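Local coordinates for protein ribokinase, putative (Burkholderia thailandensis, PDB 3B1N) that is a nucleoside kinase of the ribokinase (PfkB) family that probably phosphorylates the ribose of nucleosides, and here holds ADP together with the nucleoside mizoribine, at residues 253-256 and 257-261; 267-270 and 271-274; 277-280 and 281-284; 294-297 and 298-301. All coordinates share one frame; numbering follows the deposited sequence.

How the interactions relate
The four contacts lie on three successive helices that pack together beside the two ligands. Interactions 1 and 3 face the active site: helix 251-264 meets mizoribine and helix 269-284 meets ADP, and between them Ala-254 CB lies 3.9 Å from Lys-283 CB. Interaction 2 caps the far end of helix 269-284, its centre about 15 Å from that of interaction 3; its Phe-267 CZ packs 3.9 Å from Tyr-261 CE2 of interaction 1. Interaction 4 starts helix 296-307, which covers interaction 3 where Leu-278 CD2 approaches Ile-299 O at 3.4 Å. Interactions 2 and 4, about 17 Å between centres, do not touch, yet both are helix N-termini.

Interaction 1: 253-256 and 257-261; sequences DAFR and GGLLY. With MZR (5-hydroxy-1-(beta-D-ribofuranosyl)-1H-imidazole-4-carboxamide), chain F.
Asp-253, whose main-chain carbonyl takes the N-H of Gly-257 one helical turn on, offers its carboxylate OD2 to two donors: O5' of mizoribine, which gives it a hydrogen bond of 2.7 Å, and ND2 of Asn-52 on helix 49-59. The ribose hydroxyl is thereby held at the head of helix 251-264. Behind it the helix is regular, and the amide of Leu-259 reaches Phe-255 O at 2.9 Å in a bond bent little from straight (165°). On this face Leu-259 CD1 approaches Phe-255 CE2 loosely, at 4.4 Å, and both side chains lean on Ile-218 of strand 216-220. A quarter-turn away, Leu-260 CG sits beside its own backbone N (chi1 -72°), which lays it 3.3 Å from Arg-256 O, the carbonyl that its own amide binds. Arg-256 runs extended from CG to NE, back toward the start of the helix; NH1 donates to the carbonyl O of Gly-252, the residue just before Asp-253, and NE forms a salt bridge with Asp-166. The sequence entering this helix, Gly-250, Cys-251, Gly-252 and Asp-253, matches the Gly-Xaa-Gly-Asp signature of PfkB kinases, at the meeting point of nucleoside and nucleotide sites.

Interaction 2: 267-270 and 271-274; sequences FDWA and TAGR
Asp-268 and Thr-271 meet through one carboxylate oxygen, OD1, which takes two bonds from the same threonine. The Thr-271 hydroxyl donates from OG1 at 2.6 Å, arriving on the syn side and 22° out of the carboxylate plane, while Thr-271 N reaches OD1 at 2.8 Å, nearly in line with its C-O bond. The second of these is the N-cap bond of helix 269-284. It is made possible by the aspartate torsion: with chi1 at 60°, CG stands between the backbone N and the carbonyl carbon, and the carboxylate folds over the first turn. A hydrophobic staple closes the apolar flank: Phe-267 CB, just before the cap, lies 4.0 Å from Ala-272 CB, and Thr-271 CG2 comes to 3.5 Å from Phe-267 CD2. Within the first turn, Ala-270 O accepts twice from Arg-274, four residues on, from the backbone N and from NH1 at 3.0 Å, the two donors standing on opposite faces of the carbonyl plane. In the next shell, a water gives a hydrogen bond to Asp-268 OD2 and a weak one to Thr-271 OG1, and Tyr-309 OH bonds the same hydroxyl. The helix-start amide and the hydroxyl, both donating to OD1, would probably favour the ionised form of Asp-268.

Interaction 3: 277-280 and 281-284; sequences SLMG and ALKI. With ADP (adenosine-5'-diphosphate), chain G.
Leu-278 and Leu-282, one turn apart on helix 269-284, set their branched ends obliquely across each other. CG of Leu-278 is anti to its backbone N (chi1 173°), which swings CD1 toward the following turn, where it comes 3.9 Å from Leu-282 CG; the latter sits 3.3 Å from Leu-278 O. Met-279 adds a looser approach, its SD 4.4 Å from Leu-282 CD1. The opposite flank of the helix faces ADP and is shaped differently. Ser-277 OG accepts from the ribose O2' at 3.3 Å and is also bonded to Pro-238 O. Gly-280, with no side chain, lets the sugar close on the backbone, its CA 3.5 Å from ADP O4'. Ile-284 then extends CD1 to the N6 and N7 side of the adenine, 3.5 Å from ADP N6. Lys-283, bent along its chain, leads its end away from the 277-280 turn, and its NZ bonds Asp-247 O and Gly-288 O. The helix thus divides its surroundings: Leu-278 and Leu-282 pack on helix 296-307, Met-279 and Lys-283 on Ala-254 of helix 251-264, and Met-279 also reaches helix 49-59, while ADP occupies the remaining flank.

Interaction 4: 294-297 and 298-301; sequences PTRA and EIDA
A capping box opens helix 296-307, made by Thr-295 at the N-cap and Glu-298 three residues on. Glu-298 N donates to Thr-295 OG1 at 3.0 Å, and in return Thr-295 N gives its hydrogen to Glu-298 OE1 at 2.9 Å, approaching from above the carboxylate plane, 47° out of it. Glu-298 can make the return bond because its CG lies beside its backbone N (chi1 -77°) and the chain beyond runs extended, back past the hydroxyl toward the residues before the helix. A hydrophobic staple accompanies the box: Pro-294 CB, just before the cap, touches Ile-299 CG1 at 3.8 Å. Farther round the first turn, Arg-296 bends at chi2 and brings NH1 to Asp-300 OD1 at 2.6 Å, a salt bridge one turn long. Here the oxygen lies near the guanidinium plane, at its edge, whereas the nitrogen comes from above the carboxylate; the two planes stand 72° apart, and the bond runs through one pair, NH1 and OD1. A water links Arg-296 NH2 to the same OD1, to which it donates at 2.7 Å. Arg-296 NE also bonds Leu-60 O, just past helix 49-59, and NH2 makes a weak bond to Tyr-261 OH on helix 251-264. Ile-299, buried beneath this surface turn, packs against Leu-275, Leu-278 and Met-279, seating the start of the helix on helix 269-284.

Interaction 1: 253-256 and 257-261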
loop_
_atom_site.group_PDB
_atom_site.type_symbol
_atom_site.label_atom_id
_atom_site.label_comp_id
_atom_site.label_asym_id
_atom_site.label_seq_id
_atom_site.Cartn_x
_atom_site.Cartn_y
_atom_site.Cartn_z
ATOM N N ASP B 253 6.363 16.467 6.958
ATOM C CA ASP B 253 7.793 16.678 7.172
ATOM C C ASP B 253 8.240 18.046 6.662
ATOM O O ASP B 253 9.092 18.710 7.299
ATOM C CB ASP B 253 8.564 15.562 6.463
ATOM C CG ASP B 253 8.439 14.225 7.182
ATOM O OD1 ASP B 253 8.109 14.193 8.378
ATOM O OD2 ASP B 253 8.632 13.192 6.528
ATOM N N ALA B 254 7.694 18.469 5.516
ATOM C CA ALA B 254 8.009 19.809 4.995
ATOM C C ALA B 254 7.546 20.838 6.036
ATOM O O ALA B 254 8.261 21.816 6.342
ATOM C CB ALA B 254 7.336 20.040 3.637
ATOM N N PHE B 255 6.330 20.659 6.536
ATOM C CA PHE B 255 5.762 21.505 7.604
ATOM C C PHE B 255 6.699 21.549 8.800
ATOM O O PHE B 255 7.018 22.621 9.325
ATOM C CB PHE B 255 4.354 20.943 7.948
ATOM C CG PHE B 255 3.598 21.736 8.982
ATOM C CD1 PHE B 255 2.537 22.593 8.617
ATOM C CD2 PHE B 255 3.896 21.577 10.334
ATOM C CE1 PHE B 255 1.831 23.301 9.647
ATOM C CE2 PHE B 255 3.189 22.252 11.319
ATOM C CZ PHE B 255 2.172 23.133 10.965
ATOM N N ARG B 256 7.162 20.393 9.244
ATOM C CA ARG B 256 8.064 20.379 10.427
ATOM C C ARG B 256 9.370 21.124 10.148
ATOM O O ARG B 256 9.860 21.817 11.066
ATOM C CB ARG B 256 8.336 18.916 10.830
ATOM C CG ARG B 256 7.154 18.357 11.598
ATOM C CD ARG B 256 7.132 16.845 11.452
ATOM N NE ARG B 256 6.013 16.224 12.140
ATOM C CZ ARG B 256 4.722 16.365 11.798
ATOM N NH1 ARG B 256 4.333 17.193 10.845
ATOM N NH2 ARG B 256 3.811 15.721 12.470
ATOM N N GLY B 257 9.939 21.031 8.953
ATOM C CA GLY B 257 11.121 21.854 8.578
ATOM C C GLY B 257 10.828 23.334 8.765
ATOM O O GLY B 257 11.654 24.076 9.364
ATOM N N GLY B 258 9.669 23.791 8.293
ATOM C CA GLY B 258 9.352 25.225 8.434
ATOM C C GLY B 258 9.144 25.602 9.879
ATOM O O GLY B 258 9.559 26.705 10.311
ATOM N N LEU B 259 8.473 24.751 10.627
ATOM C CA LEU B 259 8.276 25.020 12.054
ATOM C C LEU B 259 9.615 25.134 12.769
ATOM O O LEU B 259 9.800 26.083 13.555
ATOM C CB LEU B 259 7.427 23.933 12.670
ATOM C CG LEU B 259 6.688 24.417 13.897
ATOM C CD1 LEU B 259 5.504 25.282 13.463
ATOM C CD2 LEU B 259 6.197 23.204 14.689
ATOM N N LEU B 260 10.542 24.200 12.517
ATOM C CA LEU B 260 11.861 24.215 13.165
ATOM C C LEU B 260 12.597 25.519 12.792
ATOM O O LEU B 260 13.244 26.126 13.661
ATOM C CB LEU B 260 12.733 23.009 12.751
ATOM C CG LEU B 260 12.263 21.705 13.351
ATOM C CD1 LEU B 260 12.943 20.605 12.530
ATOM C CD2 LEU B 260 12.745 21.661 14.823
ATOM N N TYR B 261 12.508 25.953 11.535
ATOM C CA TYR B 261 13.194 27.190 11.136
ATOM C C TYR B 261 12.581 28.361 11.924
ATOM O O TYR B 261 13.324 29.221 12.461
ATOM C CB TYR B 261 12.986 27.431 9.628
ATOM C CG TYR B 261 13.719 28.643 9.140
ATOM C CD1 TYR B 261 15.050 28.557 8.784
ATOM C CD2 TYR B 261 13.065 29.884 9.087
ATOM C CE1 TYR B 261 15.741 29.647 8.330
ATOM C CE2 TYR B 261 13.760 31.013 8.636
ATOM C CZ TYR B 261 15.090 30.866 8.265
ATOM O OH TYR B 261 15.787 31.985 7.804
HETATM N N1 MZR F . 9.303 4.585 10.509
HETATM O O3 MZR F . 9.957 6.577 8.667
HETATM C C4 MZR F . 8.797 6.049 8.061
HETATM C C5 MZR F . 7.991 4.966 8.577
HETATM C C6 MZR F . 8.251 4.208 9.803
HETATM O O6 MZR F . 7.454 3.277 10.046
HETATM N N7 MZR F . 7.007 4.841 7.645
HETATM C C8 MZR F . 7.205 5.767 6.679
HETATM N N9 MZR F . 8.314 6.524 6.921
HETATM C "C1'" MZR F . 8.811 7.655 6.119
HETATM C "C2'" MZR F . 8.913 7.458 4.616
HETATM O "O2'" MZR F . 10.245 7.029 4.358
HETATM C "C3'" MZR F . 8.520 8.855 4.072
HETATM O "O3'" MZR F . 9.515 9.547 3.314
HETATM C "C4'" MZR F . 8.136 9.647 5.294
HETATM O "O4'" MZR F . 7.805 8.654 6.246
HETATM C "C5'" MZR F . 6.947 10.538 5.021
HETATM O "O5'" MZR F . 6.695 11.270 6.250
#

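Interaction 2: 267-270 and 271-274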
loop_
_atom_site.group_PDB
_atom_site.type_symbol
_atom_site.label_atom_id
_atom_site.label_comp_id
_atom_site.label_asym_id
_atom_site.label_seq_id
_atom_site.Cartn_x
_atom_site.Cartn_y
_atom_site.Cartn_z
ATOM N N PHE B 267 10.466 33.235 15.445
ATOM C CA PHE B 267 9.170 33.603 14.907
ATOM C C PHE B 267 8.127 33.395 15.984
ATOM O O PHE B 267 8.250 32.463 16.801
ATOM C CB PHE B 267 8.803 32.614 13.763
ATOM C CG PHE B 267 9.521 32.858 12.455
ATOM C CD1 PHE B 267 10.779 33.410 12.379
ATOM C CD2 PHE B 267 8.911 32.459 11.244
ATOM C CE1 PHE B 267 11.420 33.601 11.106
ATOM C CE2 PHE B 267 9.553 32.623 10.011
ATOM C CZ PHE B 267 10.779 33.196 9.946
ATOM N N ASP B 268 7.058 34.205 15.977
ATOM C CA ASP B 268 5.907 33.892 16.783
ATOM C C ASP B 268 5.194 32.650 16.237
ATOM O O ASP B 268 5.478 32.220 15.094
ATOM C CB ASP B 268 4.982 35.095 16.999
ATOM C CG ASP B 268 4.432 35.664 15.731
ATOM O OD1 ASP B 268 4.331 34.961 14.719
ATOM O OD2 ASP B 268 4.045 36.874 15.722
ATOM N N TRP B 269 4.355 32.033 17.049
ATOM C CA TRP B 269 3.695 30.784 16.608
ATOM C C TRP B 269 2.856 31.004 15.375
ATOM O O TRP B 269 2.819 30.155 14.480
ATOM C CB TRP B 269 2.841 30.178 17.719
ATOM C CG TRP B 269 3.664 29.479 18.748
ATOM C CD1 TRP B 269 3.720 29.772 20.084
ATOM C CD2 TRP B 269 4.554 28.395 18.537
ATOM N NE1 TRP B 269 4.592 28.919 20.729
ATOM C CE2 TRP B 269 5.088 28.029 19.808
ATOM C CE3 TRP B 269 4.916 27.649 17.415
ATOM C CZ2 TRP B 269 6.023 26.986 19.964
ATOM C CZ3 TRP B 269 5.813 26.600 17.579
ATOM C CH2 TRP B 269 6.367 26.280 18.845
ATOM N N ALA B 270 2.167 32.134 15.299
ATOM C CA ALA B 270 1.357 32.447 14.126
ATOM C C ALA B 270 2.181 32.416 12.840
ATOM O O ALA B 270 1.763 31.909 11.774
ATOM C CB ALA B 270 0.719 33.871 14.288
ATOM N N THR B 271 3.382 32.971 12.929
ATOM C CA THR B 271 4.242 33.073 11.768
ATOM C C THR B 271 5.003 31.765 11.477
ATOM O O THR B 271 5.176 31.365 10.331
ATOM C CB THR B 271 5.230 34.263 11.899
ATOM O OG1 THR B 271 4.439 35.438 12.120
ATOM C CG2 THR B 271 6.058 34.469 10.639
ATOM N N ALA B 272 5.478 31.114 12.537
ATOM C CA ALA B 272 6.178 29.829 12.367
ATOM C C ALA B 272 5.190 28.862 11.740
ATOM O O ALA B 272 5.557 28.101 10.844
ATOM C CB ALA B 272 6.643 29.281 13.710
ATOM N N GLY B 273 3.967 28.884 12.241
ATOM C CA GLY B 273 2.907 27.991 11.703
ATOM C C GLY B 273 2.642 28.292 10.244
ATOM O O GLY B 273 2.486 27.356 9.449
ATOM N N ARG B 274 2.570 29.578 9.867
ATOM C CA ARG B 274 2.252 29.885 8.481
ATOM C C ARG B 274 3.401 29.489 7.557
ATOM O O ARG B 274 3.174 29.051 6.421
ATOM C CB ARG B 274 1.901 31.382 8.354
ATOM C CG ARG B 274 0.500 31.634 8.838
ATOM C CD ARG B 274 0.248 33.138 8.940
ATOM N NE ARG B 274 -1.190 33.376 9.210
ATOM C CZ ARG B 274 -1.785 33.143 10.379
ATOM N NH1 ARG B 274 -1.133 32.635 11.432
ATOM N NH2 ARG B 274 -3.105 33.417 10.497
HETATM O O HOH W 1 3.088 38.322 13.325
#

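Interaction 3: 277-280 and 281-284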
loop_
_atom_site.group_PDB
_atom_site.type_symbol
_atom_site.label_atom_id
_atom_site.label_comp_id
_atom_site.label_asym_id
_atom_site.label_seq_id
_atom_site.Cartn_x
_atom_site.Cartn_y
_atom_site.Cartn_z
ATOM N N SER B 277 3.062 25.780 7.100
ATOM C CA SER B 277 1.898 25.563 6.228
ATOM C C SER B 277 2.267 25.823 4.768
ATOM O O SER B 277 1.959 25.006 3.858
ATOM C CB SER B 277 0.806 26.502 6.688
ATOM O OG SER B 277 -0.341 26.244 5.894
ATOM N N LEU B 278 3.023 26.891 4.536
ATOM C CA LEU B 278 3.505 27.176 3.186
ATOM C C LEU B 278 4.396 26.064 2.677
ATOM O O LEU B 278 4.232 25.607 1.526
ATOM C CB LEU B 278 4.250 28.502 3.122
ATOM C CG LEU B 278 4.943 28.826 1.827
ATOM C CD1 LEU B 278 3.984 28.915 0.664
ATOM C CD2 LEU B 278 5.705 30.149 1.999
ATOM N N MET B 279 5.334 25.588 3.507
ATOM C CA MET B 279 6.213 24.503 3.003
ATOM C C MET B 279 5.400 23.251 2.631
ATOM O O MET B 279 5.733 22.633 1.609
ATOM C CB MET B 279 7.249 24.164 4.074
ATOM C CG MET B 279 8.242 25.352 4.354
ATOM S SD MET B 279 9.258 25.844 2.990
ATOM C CE MET B 279 10.499 24.521 2.957
ATOM N N GLY B 280 4.383 22.917 3.426
ATOM C CA GLY B 280 3.495 21.802 3.096
ATOM C C GLY B 280 2.851 21.981 1.731
ATOM O O GLY B 280 2.760 21.018 0.913
ATOM N N ALA B 281 2.400 23.197 1.448
ATOM C CA ALA B 281 1.789 23.482 0.112
ATOM C C ALA B 281 2.746 23.475 -1.023
ATOM O O ALA B 281 2.376 23.078 -2.148
ATOM C CB ALA B 281 1.026 24.824 0.162
ATOM N N LEU B 282 3.982 23.918 -0.811
ATOM C CA LEU B 282 4.946 23.884 -1.915
ATOM C C LEU B 282 5.343 22.451 -2.237
ATOM O O LEU B 282 5.532 22.070 -3.384
ATOM C CB LEU B 282 6.190 24.697 -1.578
ATOM C CG LEU B 282 5.874 26.151 -1.257
ATOM C CD1 LEU B 282 7.116 26.833 -0.732
ATOM C CD2 LEU B 282 5.421 26.818 -2.592
ATOM N N LYS B 283 5.417 21.631 -1.193
ATOM C CA LYS B 283 5.759 20.225 -1.357
ATOM C C LYS B 283 4.715 19.457 -2.162
ATOM O O LYS B 283 5.084 18.654 -3.023
ATOM C CB LYS B 283 6.009 19.551 0.018
ATOM C CG LYS B 283 6.738 18.204 -0.136
ATOM C CD LYS B 283 6.023 17.023 0.398
ATOM C CE LYS B 283 4.854 16.642 -0.510
ATOM N NZ LYS B 283 5.257 15.931 -1.798
ATOM N N ILE B 284 3.438 19.684 -1.893
ATOM C CA ILE B 284 2.385 18.800 -2.477
ATOM C C ILE B 284 2.255 18.975 -3.989
ATOM O O ILE B 284 1.704 18.086 -4.665
ATOM C CB ILE B 284 1.056 18.998 -1.734
ATOM C CG1 ILE B 284 0.119 17.776 -1.960
ATOM C CG2 ILE B 284 0.400 20.345 -2.176
ATOM C CD1 ILE B 284 -1.104 17.836 -1.037
HETATM P PB ADP G . 1.126 14.416 7.203
HETATM O O1B ADP G . -0.016 13.420 7.346
HETATM O O2B ADP G . 1.993 14.364 8.424
HETATM O O3B ADP G . 1.948 14.466 5.965
HETATM P PA ADP G . -0.847 16.631 6.753
HETATM O O1A ADP G . -1.543 15.808 5.660
HETATM O O2A ADP G . -1.626 17.070 7.955
HETATM O O3A ADP G . 0.414 15.906 7.371
HETATM O "O5'" ADP G . -0.262 17.820 5.923
HETATM C "C5'" ADP G . 0.632 18.697 6.619
HETATM C "C4'" ADP G . 0.505 20.149 6.185
HETATM O "O4'" ADP G . 0.804 20.250 4.776
HETATM C "C3'" ADP G . -0.918 20.737 6.348
HETATM O "O3'" ADP G . -1.147 21.183 7.693
HETATM C "C2'" ADP G . -0.913 21.784 5.263
HETATM O "O2'" ADP G . -0.277 22.987 5.745
HETATM C "C1'" ADP G . -0.065 21.199 4.168
HETATM N N9 ADP G . -0.939 20.454 3.221
HETATM C C8 ADP G . -1.300 19.131 3.223
HETATM N N7 ADP G . -2.170 18.880 2.192
HETATM C C5 ADP G . -2.416 20.040 1.601
HETATM C C6 ADP G . -3.262 20.478 0.493
HETATM N N6 ADP G . -4.011 19.537 -0.148
HETATM N N1 ADP G . -3.258 21.755 0.159
HETATM C C2 ADP G . -2.508 22.679 0.808
HETATM N N3 ADP G . -1.695 22.339 1.817
HETATM C C4 ADP G . -1.630 21.084 2.260
#

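Interaction 4: 294-297 and 298-301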
loop_
_atom_site.group_PDB
_atom_site.type_symbol
_atom_site.label_atom_id
_atom_site.label_comp_id
_atom_site.label_asym_id
_atom_site.label_seq_id
_atom_site.Cartn_x
_atom_site.Cartn_y
_atom_site.Cartn_z
ATOM N N PRO B 294 11.915 25.163 -4.336
ATOM C CA PRO B 294 11.817 26.617 -4.332
ATOM C C PRO B 294 13.126 27.278 -3.888
ATOM O O PRO B 294 13.831 26.787 -2.993
ATOM C CB PRO B 294 10.686 26.902 -3.326
ATOM C CG PRO B 294 10.846 25.742 -2.321
ATOM C CD PRO B 294 11.177 24.556 -3.200
ATOM N N THR B 295 13.441 28.400 -4.522
ATOM C CA THR B 295 14.506 29.215 -4.010
ATOM C C THR B 295 14.040 29.891 -2.752
ATOM O O THR B 295 12.833 30.015 -2.431
ATOM C CB THR B 295 14.954 30.302 -5.006
ATOM O OG1 THR B 295 13.894 31.228 -5.187
ATOM C CG2 THR B 295 15.372 29.676 -6.336
ATOM N N ARG B 296 15.008 30.344 -1.987
ATOM C CA ARG B 296 14.636 31.014 -0.780
ATOM C C ARG B 296 13.831 32.300 -1.055
ATOM O O ARG B 296 12.881 32.606 -0.359
ATOM C CB ARG B 296 15.902 31.307 0.033
ATOM C CG ARG B 296 15.566 31.920 1.316
ATOM C CD ARG B 296 15.085 30.826 2.210
ATOM N NE ARG B 296 14.866 31.252 3.590
ATOM C CZ ARG B 296 13.832 31.990 3.964
ATOM N NH1 ARG B 296 12.962 32.378 3.052
ATOM N NH2 ARG B 296 13.685 32.315 5.231
ATOM N N ALA B 297 14.211 33.022 -2.125
ATOM C CA ALA B 297 13.430 34.212 -2.541
ATOM C C ALA B 297 11.997 33.845 -2.902
ATOM O O ALA B 297 11.069 34.572 -2.500
ATOM C CB ALA B 297 14.114 34.944 -3.718
ATOM N N GLU B 298 11.802 32.734 -3.623
ATOM C CA GLU B 298 10.441 32.226 -3.953
ATOM C C GLU B 298 9.602 31.903 -2.705
ATOM O O GLU B 298 8.425 32.222 -2.614
ATOM C CB GLU B 298 10.515 30.988 -4.848
ATOM C CG GLU B 298 10.833 31.309 -6.347
ATOM C CD GLU B 298 11.283 30.080 -7.156
ATOM O OE1 GLU B 298 11.442 28.978 -6.577
ATOM O OE2 GLU B 298 11.495 30.200 -8.391
ATOM N N ILE B 299 10.233 31.296 -1.697
ATOM C CA ILE B 299 9.540 31.049 -0.454
ATOM C C ILE B 299 9.035 32.337 0.183
ATOM O O ILE B 299 7.856 32.425 0.567
ATOM C CB ILE B 299 10.439 30.241 0.542
ATOM C CG1 ILE B 299 10.703 28.852 -0.032
ATOM C CG2 ILE B 299 9.708 30.119 1.905
ATOM C CD1 ILE B 299 11.800 28.030 0.694
ATOM N N ASP B 300 9.921 33.344 0.305
ATOM C CA ASP B 300 9.502 34.635 0.871
ATOM C C ASP B 300 8.411 35.325 0.052
ATOM O O ASP B 300 7.474 35.851 0.632
ATOM C CB ASP B 300 10.685 35.574 1.057
ATOM C CG ASP B 300 11.587 35.167 2.223
ATOM O OD1 ASP B 300 11.203 34.312 3.082
ATOM O OD2 ASP B 300 12.703 35.747 2.278
ATOM N N ALA B 301 8.538 35.238 -1.270
ATOM C CA ALA B 301 7.523 35.856 -2.171
ATOM C C ALA B 301 6.178 35.169 -2.024
ATOM O O ALA B 301 5.123 35.823 -1.969
ATOM C CB ALA B 301 8.006 35.825 -3.610
HETATM O O HOH W 2 11.645 33.616 5.672
#